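Local coordinates for iron-regulated outer membrane protein (Neisseria meningitidis, PDB 4B7O) that probably imports iron across the meningococcal outer membrane as a TonB-dependent transporter, perhaps from siderophores, at residues 175-180 / 204-209; 335-340 / 353-358; 383-388 / 440-445; 614-619 / 666-671; 636-641 / 657-662. All blocks are in the same frame, centred on the assembly; numbering follows the deposited sequence.

Contact 1: residues 175-180 / 204-209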
# COMPACT_ATOMS: atom_id res chain seq x y z
N GLN A 175 2.47 -24.08 5.99
CA GLN A 175 1.15 -24.58 6.38
C GLN A 175 0.09 -24.28 5.29
O GLN A 175 -0.70 -25.14 4.93
CB GLN A 175 0.78 -24.00 7.79
CG GLN A 175 -0.59 -24.39 8.37
CD GLN A 175 -0.86 -25.91 8.33
OE1 GLN A 175 -1.56 -26.41 7.42
NE2 GLN A 175 -0.29 -26.65 9.29
N ASP A 176 0.04 -23.04 4.79
CA ASP A 176 -0.83 -22.69 3.68
C ASP A 176 -0.50 -23.42 2.37
O ASP A 176 -1.43 -23.79 1.62
CB ASP A 176 -0.77 -21.21 3.44
CG ASP A 176 -0.93 -20.44 4.71
OD1 ASP A 176 -1.87 -20.75 5.51
OD2 ASP A 176 -0.09 -19.51 4.92
N LEU A 177 0.79 -23.65 2.08
CA LEU A 177 1.11 -24.33 0.84
C LEU A 177 0.81 -25.82 0.93
O LEU A 177 0.51 -26.48 -0.08
CB LEU A 177 2.57 -24.09 0.42
CG LEU A 177 2.79 -22.72 -0.25
CD1 LEU A 177 4.25 -22.39 -0.42
CD2 LEU A 177 2.14 -22.72 -1.61
N LEU A 178 0.82 -26.35 2.15
CA LEU A 178 0.51 -27.76 2.38
C LEU A 178 -0.99 -28.07 2.36
O LEU A 178 -1.39 -29.23 2.45
CB LEU A 178 1.11 -28.22 3.72
CG LEU A 178 2.64 -28.32 3.73
CD1 LEU A 178 3.07 -28.36 5.17
CD2 LEU A 178 3.18 -29.51 2.96
N LYS A 179 -1.80 -27.03 2.20
CA LYS A 179 -3.24 -27.10 2.40
C LYS A 179 -3.93 -28.16 1.60
O LYS A 179 -4.86 -28.80 2.10
CB LYS A 179 -3.92 -25.79 2.07
CG LYS A 179 -5.00 -25.37 3.05
CD LYS A 179 -4.45 -24.56 4.23
CE LYS A 179 -5.44 -23.47 4.65
NZ LYS A 179 -5.04 -22.81 5.92
N GLY A 180 -3.56 -28.39 0.36
CA GLY A 180 -4.38 -29.39 -0.30
C GLY A 180 -3.82 -30.80 -0.24
O GLY A 180 -4.42 -31.71 -0.80
N SER A 204 7.91 -23.39 -5.68
CA SER A 204 8.07 -23.36 -4.26
C SER A 204 8.36 -24.76 -3.69
O SER A 204 7.84 -25.76 -4.22
CB SER A 204 6.83 -22.73 -3.63
OG SER A 204 7.15 -22.43 -2.28
N VAL A 205 9.18 -24.82 -2.63
CA VAL A 205 9.31 -26.07 -1.82
C VAL A 205 9.13 -25.78 -0.29
O VAL A 205 9.49 -24.71 0.20
CB VAL A 205 10.65 -26.78 -2.17
CG1 VAL A 205 11.85 -25.94 -1.79
CG2 VAL A 205 10.75 -28.16 -1.53
N PHE A 206 8.51 -26.68 0.46
CA PHE A 206 8.05 -26.36 1.78
C PHE A 206 7.76 -27.63 2.55
O PHE A 206 7.56 -28.71 1.98
CB PHE A 206 6.72 -25.58 1.72
CG PHE A 206 5.74 -26.12 0.72
CD1 PHE A 206 5.77 -25.67 -0.61
CD2 PHE A 206 4.83 -27.10 1.08
CE1 PHE A 206 4.91 -26.20 -1.55
CE2 PHE A 206 3.97 -27.66 0.14
CZ PHE A 206 3.99 -27.20 -1.18
N GLY A 207 7.67 -27.49 3.85
CA GLY A 207 7.19 -28.60 4.67
C GLY A 207 7.27 -28.29 6.14
O GLY A 207 7.69 -27.19 6.58
N LYS A 208 6.81 -29.26 6.90
CA LYS A 208 6.62 -29.20 8.34
C LYS A 208 7.29 -30.47 8.85
O LYS A 208 6.97 -31.56 8.43
CB LYS A 208 5.11 -29.28 8.61
CG LYS A 208 4.58 -28.58 9.85
CD LYS A 208 4.65 -29.45 11.12
CE LYS A 208 4.19 -28.75 12.41
NZ LYS A 208 5.03 -27.55 12.72
N GLU A 209 8.26 -30.36 9.72
CA GLU A 209 8.75 -31.57 10.40
C GLU A 209 8.78 -31.40 11.90
O GLU A 209 9.47 -30.48 12.43
CB GLU A 209 10.14 -31.95 9.90
CG GLU A 209 10.77 -33.04 10.76
CD GLU A 209 11.49 -34.12 9.97
OE1 GLU A 209 11.52 -34.03 8.72
OE2 GLU A 209 12.01 -35.08 10.60
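Ser-204 OG, which lies 3.4 Å from Leu-177 CD1, is tied by hydrogen bonds to Ser-217 OG and to Phe-216 O on the adjoining strand 212-223, so this buried hydroxyl is satisfied although the methyl against it offers no polar partner. The same Leu-177 CD1 lies 3.6 Å from Phe-206 CD1, bridging the two strand residues. Phe-206 holds its CG between the backbone N and the carbonyl carbon (chi1 43°), which lays the ring broadside to the helical turn. Leu-177 CB then sits squarely over one face of the Phe-206 ring, 3.5 Å from its centroid and 3° off the normal, a well-centred CH-pi contact. Residues 175-180 follow the last plug strand, 166-171, and lead into the first barrel strand, 185-194; the contact thus lies where the plug hands over to the barrel of a TonB-dependent transporter. At the rim of the Phe-206 ring, Leu-178 CD2 approaches near the ring plane, 3.5 Å from Phe-206 CE2, while Leu-178 CD1 reaches along the strand to 4.1 Å from Lys-208 CB. Leu-215 and Arg-188 pack around Leu-177 and Phe-206, and Leu-177 O accepts a hydrogen bond from Lys-744 NZ on the closing barrel strand.

Contact 2: residues 335-340 / 353-358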
# COMPACT_ATOMS: atom_id res chain seq x y z
N LYS A 335 14.87 -0.71 0.95
CA LYS A 335 14.38 -0.26 -0.31
C LYS A 335 15.68 0.22 -1.02
O LYS A 335 16.42 1.01 -0.42
CB LYS A 335 13.37 0.89 -0.08
CG LYS A 335 12.47 1.31 -1.25
CD LYS A 335 11.01 0.74 -1.16
CE LYS A 335 9.84 1.78 -1.04
NZ LYS A 335 9.49 2.78 -2.15
N LYS A 336 15.96 -0.27 -2.25
CA LYS A 336 17.15 0.08 -3.09
C LYS A 336 16.75 0.48 -4.48
O LYS A 336 15.91 -0.17 -5.11
CB LYS A 336 18.12 -1.08 -3.26
CG LYS A 336 18.61 -1.71 -1.95
CD LYS A 336 19.54 -2.91 -2.19
CE LYS A 336 19.51 -3.92 -1.03
NZ LYS A 336 20.49 -5.02 -1.30
N ARG A 337 17.33 1.56 -4.97
CA ARG A 337 17.19 1.92 -6.37
C ARG A 337 18.57 1.92 -6.95
O ARG A 337 19.49 2.57 -6.43
CB ARG A 337 16.61 3.32 -6.56
CG ARG A 337 16.58 3.78 -8.01
CD ARG A 337 16.13 5.20 -8.03
NE ARG A 337 16.11 5.87 -9.34
CZ ARG A 337 17.19 6.31 -10.00
NH1 ARG A 337 18.44 6.14 -9.53
NH2 ARG A 337 16.99 6.90 -11.17
N TYR A 338 18.69 1.24 -8.07
CA TYR A 338 19.96 1.18 -8.76
C TYR A 338 19.69 1.63 -10.16
O TYR A 338 18.89 1.01 -10.90
CB TYR A 338 20.52 -0.25 -8.75
CG TYR A 338 21.59 -0.44 -9.80
CD1 TYR A 338 22.86 0.11 -9.63
CD2 TYR A 338 21.32 -1.14 -10.99
CE1 TYR A 338 23.84 -0.04 -10.61
CE2 TYR A 338 22.29 -1.30 -11.96
CZ TYR A 338 23.55 -0.76 -11.77
OH TYR A 338 24.53 -0.92 -12.72
N SER A 339 20.35 2.72 -10.55
CA SER A 339 20.40 3.08 -11.96
C SER A 339 21.75 2.69 -12.55
O SER A 339 22.80 2.83 -11.89
CB SER A 339 20.23 4.56 -12.12
OG SER A 339 19.95 4.82 -13.45
N ALA A 340 21.71 2.17 -13.79
CA ALA A 340 22.92 1.90 -14.58
C ALA A 340 23.60 3.23 -14.94
O ALA A 340 24.82 3.32 -14.85
CB ALA A 340 22.57 1.11 -15.84
N GLY A 353 26.95 7.26 -14.72
CA GLY A 353 27.16 5.81 -14.47
C GLY A 353 26.37 5.35 -13.25
O GLY A 353 25.50 6.07 -12.78
N PRO A 354 26.69 4.15 -12.73
CA PRO A 354 25.86 3.57 -11.68
C PRO A 354 25.51 4.57 -10.55
O PRO A 354 26.38 5.33 -10.10
CB PRO A 354 26.70 2.39 -11.15
CG PRO A 354 27.61 2.02 -12.26
CD PRO A 354 27.85 3.29 -13.05
N ASN A 355 24.23 4.57 -10.14
CA ASN A 355 23.78 5.35 -8.99
C ASN A 355 22.97 4.46 -8.04
O ASN A 355 22.02 3.86 -8.48
CB ASN A 355 22.94 6.54 -9.44
CG ASN A 355 22.72 7.54 -8.33
OD1 ASN A 355 23.45 7.48 -7.33
ND2 ASN A 355 21.75 8.46 -8.48
N HIS A 356 23.36 4.38 -6.77
CA HIS A 356 22.74 3.51 -5.78
C HIS A 356 22.11 4.39 -4.77
O HIS A 356 22.76 5.30 -4.25
CB HIS A 356 23.75 2.63 -5.05
CG HIS A 356 24.35 1.57 -5.91
ND1 HIS A 356 25.24 1.86 -6.91
CD2 HIS A 356 24.14 0.18 -5.95
CE1 HIS A 356 25.59 0.70 -7.54
NE2 HIS A 356 24.91 -0.32 -6.96
N THR A 357 20.84 4.13 -4.48
CA THR A 357 20.11 4.84 -3.44
C THR A 357 19.44 3.82 -2.53
O THR A 357 18.80 2.84 -3.01
CB THR A 357 19.10 5.83 -4.02
OG1 THR A 357 19.59 6.36 -5.26
CG2 THR A 357 18.86 7.00 -3.02
N ARG A 358 19.58 4.05 -1.23
CA ARG A 358 19.12 3.10 -0.26
C ARG A 358 18.26 3.74 0.81
O ARG A 358 18.52 4.87 1.22
CB ARG A 358 20.32 2.40 0.39
CG ARG A 358 20.22 0.89 0.34
CD ARG A 358 21.57 0.18 0.42
NE ARG A 358 22.13 0.30 1.76
CZ ARG A 358 23.31 0.86 2.01
NH1 ARG A 358 24.02 1.35 1.00
NH2 ARG A 358 23.79 0.95 3.25
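Tyr-338 and His-356 lie side by side as a non-hydrogen-bonded pair of two antiparallel barrel strands, 323-339 and 355-373, close to the long loop that joins them. Tyr-338 CD1 stands over one face of the imidazole, off centre, 3.4 Å from His-356 NE2. With centroids 4.9 Å apart and planes at 52°, the two rings meet obliquely. Farther along the phenol, Tyr-338 CE1 touches Pro-354 CB at 3.8 Å. The backbone sets this register: Arg-337 pairs with Thr-357 and Ser-339 with Asn-355, each through two hydrogen bonds, such as Arg-337 N to Thr-357 O at 2.8 Å, with 166° at the hydrogen. On the other sheet face, Arg-337, Ser-339 and Asn-355 converge on a carboxylate in the connecting loop: Asp-342 OD2 takes a salt bridge from Arg-337 NH1 and a hydrogen bond from Asn-355 ND2, and Asp-342 OD1 bonds Ser-339 OG. Arg-337 is extended from CG to NE, with CG opposite the backbone N (chi1 174°), which carries the guanidinium that far. This shared anchor ties the loop's start to both strands. Where the pairing ends, Pro-354 has no N-H to give, and Pro-354 CD rests 3.5 Å from Ala-340 O.

Contact 3: residues 383-388 / 440-445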
# COMPACT_ATOMS: atom_id res chain seq x y z
N ASN A 383 6.05 0.48 20.05
CA ASN A 383 6.36 0.56 18.65
C ASN A 383 7.64 1.36 18.51
O ASN A 383 7.71 2.48 19.03
CB ASN A 383 5.27 1.34 17.92
CG ASN A 383 3.89 0.74 18.11
OD1 ASN A 383 2.97 1.46 18.52
ND2 ASN A 383 3.73 -0.56 17.80
N TYR A 384 8.64 0.77 17.84
CA TYR A 384 9.85 1.50 17.45
C TYR A 384 10.13 1.45 15.95
O TYR A 384 10.24 0.38 15.35
CB TYR A 384 11.05 0.87 18.19
CG TYR A 384 12.36 1.53 17.84
CD1 TYR A 384 12.68 2.77 18.40
CD2 TYR A 384 13.25 0.96 16.91
CE1 TYR A 384 13.85 3.42 18.09
CE2 TYR A 384 14.45 1.59 16.59
CZ TYR A 384 14.72 2.83 17.20
OH TYR A 384 15.85 3.54 16.94
N ARG A 385 10.33 2.57 15.31
CA ARG A 385 10.76 2.49 13.92
C ARG A 385 11.90 3.44 13.66
O ARG A 385 11.75 4.60 13.97
CB ARG A 385 9.64 2.88 12.96
CG ARG A 385 9.99 2.49 11.55
CD ARG A 385 8.87 2.71 10.57
NE ARG A 385 8.42 4.06 10.60
CZ ARG A 385 7.24 4.46 10.15
NH1 ARG A 385 6.38 3.60 9.59
NH2 ARG A 385 6.97 5.74 10.24
N HIS A 386 12.99 2.96 13.07
CA HIS A 386 14.10 3.82 12.60
C HIS A 386 14.26 3.77 11.11
O HIS A 386 14.42 2.68 10.50
CB HIS A 386 15.44 3.42 13.28
CG HIS A 386 16.56 4.41 13.05
ND1 HIS A 386 17.38 4.33 11.97
CD2 HIS A 386 16.96 5.54 13.77
CE1 HIS A 386 18.26 5.36 12.01
NE2 HIS A 386 17.99 6.10 13.11
N GLN A 387 14.20 4.96 10.51
CA GLN A 387 14.50 5.09 9.11
C GLN A 387 15.76 5.83 8.77
O GLN A 387 16.01 6.89 9.34
CB GLN A 387 13.36 5.80 8.40
CG GLN A 387 12.34 4.81 7.91
CD GLN A 387 11.02 5.45 7.70
OE1 GLN A 387 10.36 5.87 8.66
NE2 GLN A 387 10.61 5.53 6.44
N GLU A 388 16.50 5.36 7.76
CA GLU A 388 17.69 6.10 7.29
C GLU A 388 17.79 6.06 5.79
O GLU A 388 17.80 4.96 5.21
CB GLU A 388 18.99 5.53 7.88
CG GLU A 388 20.21 6.41 7.60
CD GLU A 388 21.58 5.94 8.21
OE1 GLU A 388 21.66 4.92 8.97
OE2 GLU A 388 22.62 6.61 7.90
N PRO A 440 19.79 11.65 6.31
CA PRO A 440 18.57 11.98 7.04
C PRO A 440 18.05 10.76 7.71
O PRO A 440 18.22 9.65 7.18
CB PRO A 440 17.61 12.44 5.96
CG PRO A 440 18.48 12.65 4.74
CD PRO A 440 19.55 11.61 4.87
N THR A 441 17.51 10.93 8.92
CA THR A 441 16.90 9.83 9.64
C THR A 441 15.60 10.24 10.38
O THR A 441 15.28 11.42 10.53
CB THR A 441 17.86 9.22 10.66
OG1 THR A 441 17.99 10.13 11.73
CG2 THR A 441 19.22 8.95 10.07
N LYS A 442 14.88 9.24 10.88
CA LYS A 442 13.61 9.49 11.58
C LYS A 442 13.37 8.34 12.49
O LYS A 442 13.44 7.18 12.06
CB LYS A 442 12.43 9.65 10.63
CG LYS A 442 11.19 10.14 11.35
CD LYS A 442 10.10 10.53 10.38
CE LYS A 442 9.23 9.33 10.06
NZ LYS A 442 8.18 9.76 9.10
N THR A 443 13.19 8.64 13.77
CA THR A 443 12.81 7.61 14.74
C THR A 443 11.34 7.85 15.13
O THR A 443 10.95 8.97 15.38
CB THR A 443 13.67 7.73 16.00
OG1 THR A 443 15.04 7.57 15.63
CG2 THR A 443 13.31 6.69 17.03
N ASP A 444 10.52 6.80 15.12
CA ASP A 444 9.14 6.89 15.61
C ASP A 444 9.02 5.91 16.74
O ASP A 444 9.50 4.77 16.64
CB ASP A 444 8.10 6.61 14.55
CG ASP A 444 7.96 7.73 13.53
OD1 ASP A 444 7.63 8.87 13.91
OD2 ASP A 444 8.15 7.48 12.31
N THR A 445 8.46 6.42 17.85
CA THR A 445 8.27 5.68 19.10
C THR A 445 6.80 5.78 19.62
O THR A 445 6.22 6.87 19.73
CB THR A 445 9.26 6.18 20.19
OG1 THR A 445 10.36 6.84 19.56
CG2 THR A 445 9.78 5.02 20.99
O HOH W 1 16.73 5.88 17.61
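Arg-385 runs alongside Asp-444, its hydrogen-bonded partner on the neighbouring antiparallel strand of the transporter's beta barrel. Arg-385 CB starts 4.1 Å from Asp-444 O. The chain continues straight through CG and CD, then bends at chi3 (56°), bringing Arg-385 NE to 3.8 Å from Asp-444 OD2. At the tip, Arg-385 NH2 makes a salt bridge to Asp-444 OD2 at 3.0 Å, meeting it from above the carboxylate plane; guanidinium and carboxylate are turned 71° apart, so the pair is joined by one bond rather than laid flat edge to edge. Arg-385 NH1 makes a weak hydrogen bond to Tyr-125 O of the plug. Lys-442, next on the same face, gives Asp-444 OD2 a long second ion pair, while its NZ is held by Pro-511 O and by plug residue Asp-127. Asp-444 OD1 bonds Ser-510 OG, so that both carboxylate oxygens are held and its rotation is restricted. The buried network therefore joins barrel wall to plug. On the other face, Thr-443 meets the Tyr-384 and His-386 rings: Thr-443 CG2 lies 3.5 Å from Tyr-384 CE1, and Thr-443 OG1 approaches the edge of the imidazole, 3.4 Å from His-386 CD2. A water bridges Tyr-384 and Thr-443, 2.6 Å from Tyr-384 OH and 3.1 Å from Thr-443 OG1.

Contact 4: residues 614-619 / 666-671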
# COMPACT_ATOMS: atom_id res chain seq x y z
N PRO A 614 -11.89 13.84 -0.71
CA PRO A 614 -10.70 14.30 -0.03
C PRO A 614 -10.36 15.71 -0.43
O PRO A 614 -10.31 16.00 -1.60
CB PRO A 614 -9.63 13.34 -0.49
CG PRO A 614 -10.09 12.92 -1.83
CD PRO A 614 -11.58 12.89 -1.77
N ARG A 615 -10.25 16.58 0.56
CA ARG A 615 -10.13 18.02 0.32
C ARG A 615 -9.00 18.55 1.17
O ARG A 615 -8.96 18.28 2.37
CB ARG A 615 -11.44 18.72 0.64
CG ARG A 615 -12.41 18.59 -0.50
CD ARG A 615 -11.74 18.78 -1.86
NE ARG A 615 -12.77 18.73 -2.90
CZ ARG A 615 -13.22 17.61 -3.49
NH1 ARG A 615 -12.72 16.44 -3.18
NH2 ARG A 615 -14.19 17.67 -4.40
N PHE A 616 -8.05 19.24 0.54
CA PHE A 616 -6.82 19.72 1.23
C PHE A 616 -6.90 21.24 1.35
O PHE A 616 -7.01 21.92 0.32
CB PHE A 616 -5.60 19.30 0.43
CG PHE A 616 -5.23 17.85 0.59
CD1 PHE A 616 -6.11 16.83 0.21
CD2 PHE A 616 -3.97 17.50 1.09
CE1 PHE A 616 -5.78 15.50 0.36
CE2 PHE A 616 -3.62 16.15 1.25
CZ PHE A 616 -4.53 15.15 0.89
N TYR A 617 -6.90 21.77 2.58
CA TYR A 617 -7.10 23.23 2.82
C TYR A 617 -5.81 23.90 3.23
O TYR A 617 -5.16 23.46 4.20
CB TYR A 617 -8.07 23.47 3.97
CG TYR A 617 -9.45 23.05 3.69
CD1 TYR A 617 -9.82 21.70 3.81
CD2 TYR A 617 -10.41 23.96 3.30
CE1 TYR A 617 -11.10 21.28 3.55
CE2 TYR A 617 -11.71 23.56 3.03
CZ TYR A 617 -12.05 22.22 3.16
OH TYR A 617 -13.30 21.77 2.91
N ASP A 618 -5.48 24.98 2.53
CA ASP A 618 -4.17 25.63 2.67
C ASP A 618 -4.28 26.66 3.76
O ASP A 618 -5.08 27.59 3.65
CB ASP A 618 -3.83 26.38 1.36
CG ASP A 618 -3.33 25.46 0.24
OD1 ASP A 618 -2.17 24.98 0.29
OD2 ASP A 618 -4.10 25.23 -0.72
N THR A 619 -3.50 26.55 4.82
CA THR A 619 -3.52 27.68 5.76
C THR A 619 -2.23 28.46 5.81
O THR A 619 -1.94 29.11 6.82
CB THR A 619 -3.79 27.23 7.20
OG1 THR A 619 -2.77 26.31 7.61
CG2 THR A 619 -5.20 26.63 7.33
N GLY A 666 -12.74 18.31 -10.13
CA GLY A 666 -12.09 18.93 -8.98
C GLY A 666 -10.76 18.29 -8.58
O GLY A 666 -10.53 17.07 -8.68
N SER A 667 -9.89 19.17 -8.10
CA SER A 667 -8.61 18.80 -7.53
C SER A 667 -8.86 18.36 -6.10
O SER A 667 -9.91 18.69 -5.51
CB SER A 667 -7.69 20.06 -7.56
OG SER A 667 -6.49 19.93 -6.79
N ILE A 668 -7.91 17.64 -5.50
CA ILE A 668 -7.97 17.48 -4.05
C ILE A 668 -7.75 18.83 -3.29
O ILE A 668 -8.15 18.96 -2.13
CB ILE A 668 -6.99 16.41 -3.56
CG1 ILE A 668 -5.55 16.80 -3.90
CG2 ILE A 668 -7.32 15.06 -4.16
CD1 ILE A 668 -4.49 16.06 -3.09
N LEU A 669 -7.10 19.82 -3.94
CA LEU A 669 -6.83 21.10 -3.29
C LEU A 669 -8.04 22.04 -3.35
O LEU A 669 -8.52 22.41 -4.42
CB LEU A 669 -5.58 21.81 -3.88
CG LEU A 669 -4.24 21.06 -3.75
CD1 LEU A 669 -3.13 21.68 -4.59
CD2 LEU A 669 -3.84 20.97 -2.29
N VAL A 670 -8.49 22.44 -2.17
CA VAL A 670 -9.59 23.35 -2.06
C VAL A 670 -9.22 24.67 -2.75
O VAL A 670 -10.05 25.27 -3.45
CB VAL A 670 -9.92 23.57 -0.58
CG1 VAL A 670 -10.79 24.82 -0.39
CG2 VAL A 670 -10.60 22.33 -0.05
N ALA A 671 -7.97 25.10 -2.52
CA ALA A 671 -7.39 26.29 -3.18
C ALA A 671 -7.24 26.16 -4.74
O ALA A 671 -7.10 27.17 -5.44
CB ALA A 671 -6.06 26.65 -2.51
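Val-670 turns CG1 opposite its backbone N (chi1 163°), leaving CG2 beside that N and aimed at Tyr-617. Val-670 CG2 comes down over the middle of the Tyr-617 ring, 3.5 Å from its centroid and 12° off the normal, a centred CH-pi contact; Tyr-617 also stacks with Tyr-586 on strand 578-600. Ile-668 instead places CG1 between its backbone N and carbonyl carbon (chi1 61°), which sends Ile-668 CD1 over a face of Phe-616, toward the rim, 3.7 Å from Phe-616 CE1. Leu-669 CD2 covers the base of that side chain, 3.6 Å from Phe-616 CB. Residues 666-671 belong to the loop after barrel strand 652-665, and they fold back along strand 603-618 with a single bridge: Phe-616 N bonds Ile-668 O at 2.7 Å, and Val-670 N bonds Phe-616 O at 2.9 Å. An ST turn, Leu-669 N to Ser-667 OG at 2.9 Å, shapes the loop just there, and Ser-667 OG is also hydrogen-bonded to Gln-673 OE1. Phe-616 also packs on Met-112 of the plug.

Contact 5: residues 636-641 / 657-662. Unlike the reference sequence in segment 636-641: Ala-638 (reference Thr).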
# COMPACT_ATOMS: atom_id res chain seq x y z
N GLY A 636 -13.86 9.12 -8.93
CA GLY A 636 -15.28 9.23 -9.24
C GLY A 636 -15.92 8.08 -8.50
O GLY A 636 -15.24 7.18 -8.01
N ARG A 637 -17.22 8.12 -8.34
CA ARG A 637 -17.86 7.05 -7.59
C ARG A 637 -17.53 5.72 -8.25
O ARG A 637 -17.70 5.57 -9.46
CB ARG A 637 -19.37 7.26 -7.63
CG ARG A 637 -20.14 6.38 -6.66
CD ARG A 637 -21.41 7.08 -6.27
NE ARG A 637 -22.40 6.85 -7.29
CZ ARG A 637 -23.46 7.61 -7.47
NH1 ARG A 637 -23.66 8.67 -6.70
NH2 ARG A 637 -24.29 7.33 -8.43
N ALA A 638 -17.12 4.73 -7.47
CA ALA A 638 -16.69 3.51 -8.04
C ALA A 638 -17.67 2.41 -7.74
O ALA A 638 -18.05 2.25 -6.59
CB ALA A 638 -15.27 3.18 -7.52
N TRP A 639 -18.05 1.64 -8.77
CA TRP A 639 -18.98 0.52 -8.65
C TRP A 639 -18.27 -0.70 -9.07
O TRP A 639 -17.56 -0.67 -10.05
CB TRP A 639 -20.16 0.67 -9.59
CG TRP A 639 -20.98 1.92 -9.38
CD1 TRP A 639 -20.68 3.18 -9.82
CD2 TRP A 639 -22.25 2.06 -8.65
NE1 TRP A 639 -21.64 4.07 -9.44
CE2 TRP A 639 -22.62 3.46 -8.75
CE3 TRP A 639 -23.08 1.18 -7.93
CZ2 TRP A 639 -23.78 3.97 -8.16
CZ3 TRP A 639 -24.25 1.70 -7.34
CH2 TRP A 639 -24.59 3.06 -7.45
N THR A 640 -18.49 -1.81 -8.37
CA THR A 640 -17.89 -3.06 -8.73
C THR A 640 -19.01 -4.05 -8.66
O THR A 640 -19.97 -3.81 -7.93
CB THR A 640 -16.71 -3.47 -7.79
OG1 THR A 640 -17.01 -3.18 -6.43
CG2 THR A 640 -15.48 -2.65 -8.08
N ALA A 641 -18.93 -5.16 -9.40
CA ALA A 641 -19.93 -6.22 -9.26
C ALA A 641 -19.33 -7.45 -9.86
O ALA A 641 -18.49 -7.36 -10.75
CB ALA A 641 -21.21 -5.89 -10.03
N ARG A 657 -16.76 -10.04 -14.19
CA ARG A 657 -16.40 -9.07 -13.17
C ARG A 657 -16.42 -7.68 -13.80
O ARG A 657 -16.11 -7.51 -14.96
CB ARG A 657 -15.01 -9.40 -12.61
CG ARG A 657 -14.61 -8.51 -11.45
CD ARG A 657 -13.31 -8.92 -10.75
NE ARG A 657 -13.45 -10.05 -9.80
CZ ARG A 657 -12.96 -11.30 -9.99
NH1 ARG A 657 -12.36 -11.63 -11.12
NH2 ARG A 657 -13.10 -12.24 -9.08
N GLY A 658 -16.79 -6.66 -13.06
CA GLY A 658 -16.85 -5.38 -13.73
C GLY A 658 -16.56 -4.28 -12.77
O GLY A 658 -16.82 -4.40 -11.59
N ARG A 659 -16.00 -3.18 -13.28
CA ARG A 659 -15.65 -2.09 -12.43
C ARG A 659 -15.98 -0.85 -13.20
O ARG A 659 -15.50 -0.68 -14.32
CB ARG A 659 -14.17 -2.14 -12.14
CG ARG A 659 -13.75 -1.14 -11.11
CD ARG A 659 -12.27 -1.23 -10.84
NE ARG A 659 -11.83 -0.05 -10.11
CZ ARG A 659 -11.79 0.05 -8.78
NH1 ARG A 659 -12.15 -0.95 -8.00
NH2 ARG A 659 -11.37 1.18 -8.22
N TYR A 660 -16.82 -0.00 -12.62
CA TYR A 660 -17.22 1.18 -13.30
C TYR A 660 -16.92 2.33 -12.42
O TYR A 660 -17.29 2.34 -11.24
CB TYR A 660 -18.70 1.13 -13.63
CG TYR A 660 -19.02 0.33 -14.91
CD1 TYR A 660 -18.74 -1.05 -14.99
CD2 TYR A 660 -19.62 0.96 -16.04
CE1 TYR A 660 -19.03 -1.77 -16.14
CE2 TYR A 660 -19.93 0.22 -17.19
CZ TYR A 660 -19.63 -1.13 -17.22
OH TYR A 660 -19.90 -1.86 -18.33
N VAL A 661 -16.20 3.30 -12.98
CA VAL A 661 -16.02 4.54 -12.26
C VAL A 661 -16.60 5.72 -12.99
O VAL A 661 -16.44 5.87 -14.20
CB VAL A 661 -14.63 4.73 -11.61
CG1 VAL A 661 -13.75 3.52 -11.77
CG2 VAL A 661 -13.95 6.05 -11.96
N GLN A 662 -17.35 6.51 -12.24
CA GLN A 662 -18.04 7.67 -12.78
C GLN A 662 -17.06 8.86 -12.90
O GLN A 662 -15.99 8.86 -12.32
CB GLN A 662 -19.22 8.02 -11.85
CG GLN A 662 -20.31 6.99 -11.95
CD GLN A 662 -21.58 7.43 -11.25
OE1 GLN A 662 -21.83 7.06 -10.10
NE2 GLN A 662 -22.42 8.17 -11.96
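Trp-639 faces Tyr-660, and Ala-641 faces Gly-658, as hydrogen-bonded pairs of a barrel hairpin whose strand segments 638-641 and 657-661 run antiparallel at 168°, their axes 4.6 Å apart. The Trp-639 N to Tyr-660 O bond is short, at 2.7 Å. Just beyond the strands, Gln-662 N still reaches Arg-637 O at 3.0 Å, extending the pairing by one bond. Gln-662, extended beyond CG, then runs beside Arg-637 and offers OE1 to the indole: Trp-639 NE1 donates to Gln-662 OE1 at 3.1 Å, nearly straight (173°) and with the oxygen in the ring plane, although the donor stands 42° above the amide's own carbonyl plane. Arg-637, bent at chi3, lays one face of its guanidinium over Gln-662 OE1, with Arg-637 NE 2.9 Å and NH2 3.0 Å from it, both at angles too poor for a hydrogen bond. On the sheet face that carries Ala-638, Thr-640 and Arg-659, Thr-640 CG2 packs along the extended arginine, 3.8 Å from Arg-659 CG and 3.7 Å from Arg-659 NH1. Arg-659 carries on into the plug, where NH1 bonds Lys-90 O and NH2 forms a salt bridge with Asp-96; Thr-640 OG1 bonds Glu-91 O. The nearby guanidinium would probably polarise the Gln-662 carbonyl that accepts from the indole, whereas Thr-640 and Arg-659 fasten the wall to the plug through charge and backbone oxygens.

Overall arrangement
All five contacts involve strands of one barrel, with the plug domain inside it. Contacts 2 and 3 are close neighbours: strands 355-373 and 376-391 are adjacent, and the nearest atoms of the two contacts are about 4 Å apart, with centres about 22 Å apart. Contacts 4 and 5 likewise share neighbouring strands, 603-618 and 638-647, with centres about 24 Å apart; residues 636-641 and 657-662 fall in sequence between the halves of contact 4. Contact 1 is at the plug-to-barrel junction, and its centre lies about 49 Å from that of contact 4, across the chain's centre. Contacts 3, 4 and 5 each reach the plug at different residues. The structure is the apoprotein.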